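Local coordinates for ESX-1 secretion system protein EccA1 (PDB 4F3V) that forms part of the ESX-1 type VII secretion system of Mycobacterium tuberculosis, probably as an ATPase powering substrate export, represented here by its N-terminal tetratricopeptide-like domain, at residues A170-V175 with S200-A205; S16-S21 with I47-T52; M216-Q221 with V228-W233. All coordinates share one frame; numbering follows the deposited sequence.

Contact 1. Residues A170-V175 with S200-A205; sequences AGAAGV and SPAGEA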
loop_
_atom_site.group_PDB
_atom_site.type_symbol
_atom_site.label_atom_id
_atom_site.label_comp_id
_atom_site.label_asym_id
_atom_site.label_seq_id
_atom_site.Cartn_x
_atom_site.Cartn_y
_atom_site.Cartn_z
ATOM N N ALA A 170 -5.766 6.744 -10.610
ATOM C CA ALA A 170 -7.176 6.606 -11.039
ATOM C C ALA A 170 -7.487 5.172 -11.497
ATOM O O ALA A 170 -8.535 4.594 -11.164
ATOM C CB ALA A 170 -7.504 7.619 -12.138
ATOM N N GLY A 171 -6.532 4.591 -12.214
ATOM C CA GLY A 171 -6.596 3.186 -12.604
ATOM C C GLY A 171 -6.597 2.241 -11.416
ATOM O O GLY A 171 -7.430 1.323 -11.355
ATOM N N ALA A 172 -5.668 2.455 -10.472
ATOM C CA ALA A 172 -5.650 1.654 -9.240
ATOM C C ALA A 172 -6.994 1.751 -8.489
ATOM O O ALA A 172 -7.498 0.760 -7.935
ATOM C CB ALA A 172 -4.499 2.074 -8.328
ATOM N N ALA A 173 -7.560 2.953 -8.466
ATOM C CA ALA A 173 -8.823 3.190 -7.812
ATOM C C ALA A 173 -9.948 2.369 -8.447
ATOM O O ALA A 173 -10.832 1.880 -7.732
ATOM C CB ALA A 173 -9.162 4.668 -7.860
ATOM N N GLY A 174 -9.920 2.247 -9.771
ATOM C CA GLY A 174 -10.836 1.386 -10.509
ATOM C C GLY A 174 -10.698 -0.077 -10.107
ATOM O O GLY A 174 -11.696 -0.771 -9.952
ATOM N N VAL A 175 -9.464 -0.532 -9.900
ATOM C CA VAL A 175 -9.242 -1.860 -9.335
ATOM C C VAL A 175 -9.885 -1.994 -7.948
ATOM O O VAL A 175 -10.599 -2.973 -7.670
ATOM C CB VAL A 175 -7.747 -2.209 -9.259
ATOM C CG1 VAL A 175 -7.581 -3.610 -8.646
ATOM C CG2 VAL A 175 -7.116 -2.154 -10.655
ATOM N N SER A 200 -5.831 0.319 -17.908
ATOM C CA SER A 200 -5.247 1.541 -17.389
ATOM C C SER A 200 -3.762 1.333 -17.179
ATOM O O SER A 200 -3.297 0.205 -17.253
ATOM C CB SER A 200 -5.910 1.900 -16.048
ATOM O OG SER A 200 -5.366 1.130 -14.983
ATOM N N PRO A 201 -3.024 2.416 -16.845
ATOM C CA PRO A 201 -1.605 2.264 -16.500
ATOM C C PRO A 201 -1.325 1.446 -15.233
ATOM O O PRO A 201 -0.180 1.056 -15.020
ATOM C CB PRO A 201 -1.128 3.708 -16.285
ATOM C CG PRO A 201 -2.161 4.574 -16.915
ATOM C CD PRO A 201 -3.450 3.829 -16.772
ATOM N N ALA A 202 -2.340 1.215 -14.397
ATOM C CA ALA A 202 -2.192 0.392 -13.183
ATOM C C ALA A 202 -2.437 -1.119 -13.425
ATOM O O ALA A 202 -2.307 -1.935 -12.486
ATOM C CB ALA A 202 -3.144 0.915 -12.080
ATOM N N GLY A 203 -2.818 -1.490 -14.652
ATOM C CA GLY A 203 -3.191 -2.872 -14.959
ATOM C C GLY A 203 -2.126 -3.915 -14.636
ATOM O O GLY A 203 -2.430 -4.993 -14.104
ATOM N N GLU A 204 -0.876 -3.581 -14.923
ATOM C CA GLU A 204 0.236 -4.473 -14.635
ATOM C C GLU A 204 0.508 -4.571 -13.126
ATOM O O GLU A 204 0.643 -5.670 -12.587
ATOM C CB GLU A 204 1.493 -4.070 -15.417
ATOM C CG GLU A 204 2.752 -4.836 -15.016
ATOM C CD GLU A 204 3.842 -4.851 -16.115
ATOM O OE1 GLU A 204 4.493 -3.804 -16.354
ATOM O OE2 GLU A 204 4.063 -5.922 -16.738
ATOM N N ALA A 205 0.565 -3.426 -12.445
ATOM C CA ALA A 205 0.829 -3.408 -11.001
ATOM C C ALA A 205 -0.240 -4.165 -10.221
ATOM O O ALA A 205 0.066 -4.732 -9.184
ATOM C CB ALA A 205 0.923 -1.983 -10.474
#
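G171 and S200 meet with their CA atoms 5.2 Å apart, a very close approach between a helix and a loop. G171 makes it possible: with no side chain on the side that faces the loop, its CA takes the S200 hydroxyl directly, OG lying 3.4 Å from G171 CA. At A172, one residue along the helix, the backbone takes the methyl of A202, whose CB is 3.4 Å from A172 N and also meets the methyl of A172, CB to CB, at 4.2 Å. Small residue types therefore suit both sides, since little more than a hydroxymethyl and a methyl lies between helix and loop.

The loop has its own scaffold. S200 to G203 form a type I beta turn, closed by G203 N donating to S200 O at 3.1 Å. Within it S200 makes an ST turn: with chi1 at 80°, OG sits between the backbone N and the carbonyl carbon, where it accepts from A202 N over 3.1 Å at an N-H...O angle of 144°. The same hydroxyl is hydrogen-bonded to A197 O, near the end of helix 187-198, so one oxygen ties the turn to the helix before it and faces G171 as well. P201, with its ring-restricted phi, suits the second position of such a turn.

Further out, P201 and A205 touch F168 of helix 167-183, A172 packs on I94, and A205 pairs by its backbone with D93. The contact thus joins helix 167-183 to the link between helices 187-198 and 207-221 in this mainly helical domain. Chemically, the hydroxyl bonds to A202 N and A197 O but meets G171 by van der Waals contact, which implies that helix and turn fit together here by shape.

Contact 2. Residues S16-S21 with I47-T52; sequences SMLPMS and IRCGDT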
loop_
_atom_site.group_PDB
_atom_site.type_symbol
_atom_site.label_atom_id
_atom_site.label_comp_id
_atom_site.label_asym_id
_atom_site.label_seq_id
_atom_site.Cartn_x
_atom_site.Cartn_y
_atom_site.Cartn_z
ATOM N N SER A 16 26.911 8.140 0.274
ATOM C CA SER A 16 27.966 7.877 -0.720
ATOM C C SER A 16 28.179 6.381 -0.939
ATOM O O SER A 16 28.573 5.965 -2.000
ATOM C CB SER A 16 29.288 8.476 -0.273
ATOM O OG SER A 16 29.234 9.886 -0.378
ATOM N N MET A 17 27.945 5.597 0.104
ATOM C CA MET A 17 28.195 4.165 0.083
ATOM C C MET A 17 27.048 3.406 -0.618
ATOM O O MET A 17 27.217 2.239 -0.950
ATOM C CB MET A 17 28.346 3.696 1.533
ATOM C CG MET A 17 28.477 2.204 1.747
ATOM S SD MET A 17 30.180 1.761 1.463
ATOM C CE MET A 17 30.794 2.825 2.792
ATOM N N LEU A 18 25.908 4.070 -0.857
ATOM C CA LEU A 18 24.712 3.377 -1.384
ATOM C C LEU A 18 24.928 2.629 -2.701
ATOM O O LEU A 18 24.494 1.497 -2.824
ATOM C CB LEU A 18 23.521 4.322 -1.536
ATOM C CG LEU A 18 22.725 4.640 -0.280
ATOM C CD1 LEU A 18 21.746 5.742 -0.600
ATOM C CD2 LEU A 18 22.033 3.423 0.291
ATOM N N PRO A 19 25.594 3.253 -3.689
ATOM C CA PRO A 19 25.883 2.481 -4.902
ATOM C C PRO A 19 26.887 1.336 -4.703
ATOM O O PRO A 19 26.909 0.436 -5.512
ATOM C CB PRO A 19 26.446 3.520 -5.884
ATOM C CG PRO A 19 26.406 4.842 -5.206
ATOM C CD PRO A 19 26.036 4.656 -3.773
ATOM N N MET A 20 27.727 1.387 -3.666
ATOM C CA MET A 20 28.791 0.382 -3.434
ATOM C C MET A 20 28.250 -0.783 -2.607
ATOM O O MET A 20 28.461 -1.939 -2.947
ATOM C CB MET A 20 30.007 0.990 -2.695
ATOM C CG MET A 20 30.793 2.086 -3.454
ATOM S SD MET A 20 32.357 2.800 -2.795
ATOM C CE MET A 20 31.755 3.944 -1.547
ATOM N N SER A 21 27.547 -0.473 -1.517
ATOM C CA SER A 21 27.108 -1.506 -0.591
ATOM C C SER A 21 25.997 -1.009 0.318
ATOM O O SER A 21 26.234 -0.252 1.255
ATOM C CB SER A 21 28.293 -1.953 0.264
ATOM O OG SER A 21 27.857 -2.786 1.312
ATOM N N ILE A 47 15.333 2.305 5.407
ATOM C CA ILE A 47 14.308 1.823 4.471
ATOM C C ILE A 47 14.907 1.656 3.072
ATOM O O ILE A 47 14.719 0.642 2.418
ATOM C CB ILE A 47 13.086 2.778 4.405
ATOM C CG1 ILE A 47 12.331 2.766 5.741
ATOM C CG2 ILE A 47 12.167 2.362 3.262
ATOM C CD1 ILE A 47 11.162 3.748 5.842
ATOM N N ARG A 48 15.657 2.665 2.632
ATOM C CA ARG A 48 16.314 2.584 1.341
ATOM C C ARG A 48 17.236 1.351 1.240
ATOM O O ARG A 48 17.399 0.797 0.148
ATOM C CB ARG A 48 17.109 3.858 1.097
ATOM C CG ARG A 48 18.096 3.803 -0.046
ATOM C CD ARG A 48 17.403 3.684 -1.377
ATOM N NE ARG A 48 18.394 3.746 -2.449
ATOM C CZ ARG A 48 19.189 2.746 -2.814
ATOM N NH1 ARG A 48 19.136 1.569 -2.211
ATOM N NH2 ARG A 48 20.053 2.935 -3.795
ATOM N N CYS A 49 17.851 0.957 2.356
ATOM C CA CYS A 49 18.790 -0.181 2.361
ATOM C C CYS A 49 18.091 -1.518 2.541
ATOM O O CYS A 49 18.747 -2.521 2.728
ATOM C CB CYS A 49 19.855 -0.013 3.447
ATOM S SG CYS A 49 20.918 1.432 3.221
ATOM N N GLY A 50 16.763 -1.537 2.495
ATOM C CA GLY A 50 16.004 -2.785 2.560
ATOM C C GLY A 50 15.511 -3.139 3.948
ATOM O O GLY A 50 15.025 -4.236 4.171
ATOM N N ASP A 51 15.610 -2.206 4.888
ATOM C CA ASP A 51 15.045 -2.415 6.214
ATOM C C ASP A 51 13.600 -1.925 6.212
ATOM O O ASP A 51 13.352 -0.755 6.408
ATOM C CB ASP A 51 15.852 -1.634 7.269
ATOM C CG ASP A 51 15.257 -1.735 8.654
ATOM O OD1 ASP A 51 14.384 -2.617 8.875
ATOM O OD2 ASP A 51 15.659 -0.939 9.526
ATOM N N THR A 52 12.645 -2.813 5.994
ATOM C CA THR A 52 11.220 -2.444 6.112
ATOM C C THR A 52 10.534 -3.090 7.343
ATOM O O THR A 52 9.326 -3.348 7.325
ATOM C CB THR A 52 10.441 -2.777 4.818
ATOM O OG1 THR A 52 10.658 -4.150 4.466
ATOM C CG2 THR A 52 10.907 -1.853 3.662
HETATM O O HOH W 1 22.060 0.711 -3.981
#
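L18 and C49 bring their backbones to 7.9 Å between CA atoms, near the end of helix 2-17 and just after helix 40-48, so side chains must span the gap. L18 does most of this. With CG anti to its carbonyl carbon (chi1 -80°), it sends CD2 across to the sulfur of C49, 3.7 Å from SG, and to the aliphatic part of R48, 4.0 Å from CG. The same methyl lies over the centre of one face of the R48 guanidinium, 4.2 Å above its plane. A branched leucine suits this place because it can fill the buried seam while covering both a thiol and a flat cation.

In R48 the bend at chi2 (67°) turns the chain aside, and its end comes round to present a guanidinium face to L18 CD2. Its nitrogens are all engaged: NH1 forms a salt bridge with E22, NE bonds to L81 O, and NH2 gives a hydrogen bond of 3.0 Å to water 1, which lies in the guanidinium plane. That water donates in turn to L18 O at 2.8 Å, bridging the segments.

The second segment ends its helix with a Schellman motif. G50, at a phi of 96° that glycine accepts readily, is the C-prime residue; G50 N bonds to I47 O and D51 N to R46 O. On the other side, M17 O takes both M20 N and S21 N as donors, and S21 then N-caps helix 22-35, its OG accepting from R24 N. Both L18 and C49 pack on S25 of that helix, which lies between the two segments in the chain of this tetratricopeptide-like domain.

Contact 3. Residues M216-Q221 with V228-W233; sequences MARRSQ and VALLEW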
loop_
_atom_site.group_PDB
_atom_site.type_symbol
_atom_site.label_atom_id
_atom_site.label_comp_id
_atom_site.label_asym_id
_atom_site.label_seq_id
_atom_site.Cartn_x
_atom_site.Cartn_y
_atom_site.Cartn_z
ATOM N N MET A 216 -12.949 -15.183 -9.632
ATOM C CA MET A 216 -13.951 -15.425 -8.587
ATOM C C MET A 216 -15.343 -14.949 -9.011
ATOM O O MET A 216 -16.332 -15.644 -8.775
ATOM C CB MET A 216 -13.534 -14.766 -7.270
ATOM C CG MET A 216 -12.366 -15.449 -6.568
ATOM S SD MET A 216 -12.622 -17.194 -6.165
ATOM C CE MET A 216 -11.482 -18.029 -7.256
ATOM N N ALA A 217 -15.430 -13.775 -9.640
ATOM C CA ALA A 217 -16.723 -13.304 -10.142
ATOM C C ALA A 217 -17.315 -14.272 -11.172
ATOM O O ALA A 217 -18.518 -14.570 -11.134
ATOM C CB ALA A 217 -16.627 -11.917 -10.734
ATOM N N ARG A 218 -16.483 -14.727 -12.113
ATOM C CA ARG A 218 -16.966 -15.650 -13.134
ATOM C C ARG A 218 -17.447 -16.948 -12.537
ATOM O O ARG A 218 -18.502 -17.481 -12.930
ATOM C CB ARG A 218 -15.884 -15.946 -14.169
ATOM C CG ARG A 218 -15.487 -14.742 -14.989
ATOM C CD ARG A 218 -16.570 -14.356 -15.963
ATOM N NE ARG A 218 -16.166 -13.145 -16.645
ATOM C CZ ARG A 218 -16.955 -12.394 -17.405
ATOM N NH1 ARG A 218 -18.228 -12.699 -17.589
ATOM N NH2 ARG A 218 -16.447 -11.320 -17.985
ATOM N N ARG A 219 -16.672 -17.489 -11.609
ATOM C CA ARG A 219 -17.044 -18.758 -10.982
ATOM C C ARG A 219 -18.387 -18.629 -10.241
ATOM O O ARG A 219 -19.246 -19.482 -10.370
ATOM C CB ARG A 219 -15.964 -19.229 -10.019
ATOM C CG ARG A 219 -16.362 -20.480 -9.244
ATOM C CD ARG A 219 -15.166 -21.092 -8.552
ATOM N NE ARG A 219 -14.361 -21.882 -9.469
ATOM C CZ ARG A 219 -13.156 -22.355 -9.175
ATOM N NH1 ARG A 219 -12.592 -22.102 -7.995
ATOM N NH2 ARG A 219 -12.508 -23.093 -10.062
ATOM N N SER A 220 -18.573 -17.548 -9.479
ATOM C CA SER A 220 -19.825 -17.381 -8.721
ATOM C C SER A 220 -21.033 -17.172 -9.636
ATOM O O SER A 220 -22.136 -17.547 -9.294
ATOM C CB SER A 220 -19.713 -16.238 -7.726
ATOM O OG SER A 220 -18.763 -16.579 -6.713
ATOM N N GLN A 221 -20.825 -16.604 -10.815
ATOM C CA GLN A 221 -21.898 -16.546 -11.818
ATOM C C GLN A 221 -22.167 -17.874 -12.523
ATOM O O GLN A 221 -23.136 -17.987 -13.270
ATOM C CB GLN A 221 -21.566 -15.514 -12.879
ATOM C CG GLN A 221 -21.571 -14.104 -12.375
ATOM C CD GLN A 221 -21.019 -13.165 -13.420
ATOM O OE1 GLN A 221 -20.039 -13.478 -14.116
ATOM N NE2 GLN A 221 -21.649 -12.018 -13.546
ATOM N N VAL A 228 -11.668 -20.761 -14.955
ATOM C CA VAL A 228 -10.523 -21.654 -15.100
ATOM C C VAL A 228 -9.471 -21.013 -16.005
ATOM O O VAL A 228 -8.285 -21.113 -15.721
ATOM C CB VAL A 228 -10.953 -23.057 -15.649
ATOM C CG1 VAL A 228 -9.758 -23.832 -16.205
ATOM C CG2 VAL A 228 -11.663 -23.874 -14.571
ATOM N N ALA A 229 -9.900 -20.365 -17.093
ATOM C CA ALA A 229 -8.975 -19.713 -18.023
ATOM C C ALA A 229 -8.191 -18.602 -17.276
ATOM O O ALA A 229 -6.967 -18.508 -17.385
ATOM C CB ALA A 229 -9.720 -19.169 -19.253
ATOM N N LEU A 230 -8.887 -17.838 -16.434
ATOM C CA LEU A 230 -8.229 -16.781 -15.667
ATOM C C LEU A 230 -7.243 -17.352 -14.619
ATOM O O LEU A 230 -6.157 -16.808 -14.416
ATOM C CB LEU A 230 -9.273 -15.855 -15.026
ATOM C CG LEU A 230 -10.017 -14.916 -16.001
ATOM C CD1 LEU A 230 -11.411 -14.539 -15.486
ATOM C CD2 LEU A 230 -9.227 -13.648 -16.347
ATOM N N LEU A 231 -7.636 -18.441 -13.957
ATOM C CA LEU A 231 -6.780 -19.084 -12.952
ATOM C C LEU A 231 -5.576 -19.777 -13.596
ATOM O O LEU A 231 -4.465 -19.728 -13.055
ATOM C CB LEU A 231 -7.590 -20.053 -12.078
ATOM C CG LEU A 231 -8.646 -19.381 -11.178
ATOM C CD1 LEU A 231 -9.635 -20.360 -10.556
ATOM C CD2 LEU A 231 -7.967 -18.584 -10.073
ATOM N N GLU A 232 -5.766 -20.375 -14.779
ATOM C CA GLU A 232 -4.621 -20.920 -15.532
ATOM C C GLU A 232 -3.638 -19.825 -15.921
ATOM O O GLU A 232 -2.416 -20.007 -15.841
ATOM C CB GLU A 232 -5.086 -21.696 -16.791
ATOM C CG GLU A 232 -5.848 -22.969 -16.468
ATOM C CD GLU A 232 -6.424 -23.721 -17.670
ATOM O OE1 GLU A 232 -6.537 -23.155 -18.775
ATOM O OE2 GLU A 232 -6.781 -24.907 -17.483
ATOM N N TRP A 233 -4.164 -18.679 -16.332
ATOM C CA TRP A 233 -3.309 -17.539 -16.643
ATOM C C TRP A 233 -2.527 -17.119 -15.411
ATOM O O TRP A 233 -1.310 -16.876 -15.477
ATOM C CB TRP A 233 -4.135 -16.393 -17.192
ATOM C CG TRP A 233 -3.306 -15.196 -17.459
ATOM C CD1 TRP A 233 -2.586 -14.920 -18.602
ATOM C CD2 TRP A 233 -3.025 -14.088 -16.548
ATOM N NE1 TRP A 233 -1.923 -13.737 -18.477
ATOM C CE2 TRP A 233 -2.139 -13.196 -17.264
ATOM C CE3 TRP A 233 -3.444 -13.740 -15.265
ATOM C CZ2 TRP A 233 -1.672 -12.026 -16.705
ATOM C CZ3 TRP A 233 -2.964 -12.554 -14.708
ATOM C CH2 TRP A 233 -2.099 -11.729 -15.406
#
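L231 and R219 make the buried side of this contact. The CD1 methyl of L231 lies over one face of the R219 guanidinium, 4.0 Å from NH2, and the two side chains run across each other at about a right angle. M216, also buried, completes this side: its CB points away from the partner helix, but the end of the chain turns back until CE comes within 4.4 Å of L231 CD1. Leucine and methionine suit the interior here, and L231 also packs against A246 and L247 of helix 241-248.

A buried arginine needs polar partners, and R219 has them. NH2 is held by a salt bridge to E224 and a hydrogen bond to A246 O, while NH1 bonds to Y252 O. The bend at chi3 (-80°) sets the guanidinium where it has these partners and the methyl of L231 over one face. The charge is probably balanced in large part by E224.

Segments 216-221 and 228-233 run roughly antiparallel, their axes 9.7 Å apart at closest and their directions 153° apart. Their parent helices, 207-221 and 224-237, follow one another closely in the chain, as in the helical hairpins of tetratricopeptide domains.

The other flank, R218 with L230, is partly exposed to solvent. There the R218 side chain crosses L230 at a slant, CG meeting CD1 at 4.1 Å, a contact between carbons. Its NE makes a long, weak ion pair with E191 of helix 187-198. L230 leans in addition on L214 and A215 of helix 207-221.

Overall arrangement
The three contacts follow one another along the chain, contact 2 first, then contact 1, then contact 3, with no overlap of their intervals. Contact 2 lies near the N-terminal end, among helices 2-17, 22-35 and 40-48. Contact 1 joins helix 167-183 to the loop before helix 207-221, and that helix carries on into contact 3, where it pairs with helix 224-237. Contacts 1 and 3 are therefore neighbours, with centres 20 Å apart and nearest atoms about 7 Å. Contacts 2 and 3 are far apart, 41 Å between centres. Each joins parts close in sequence within one extended, mainly helical domain, consistent with a tetratricopeptide-like architecture.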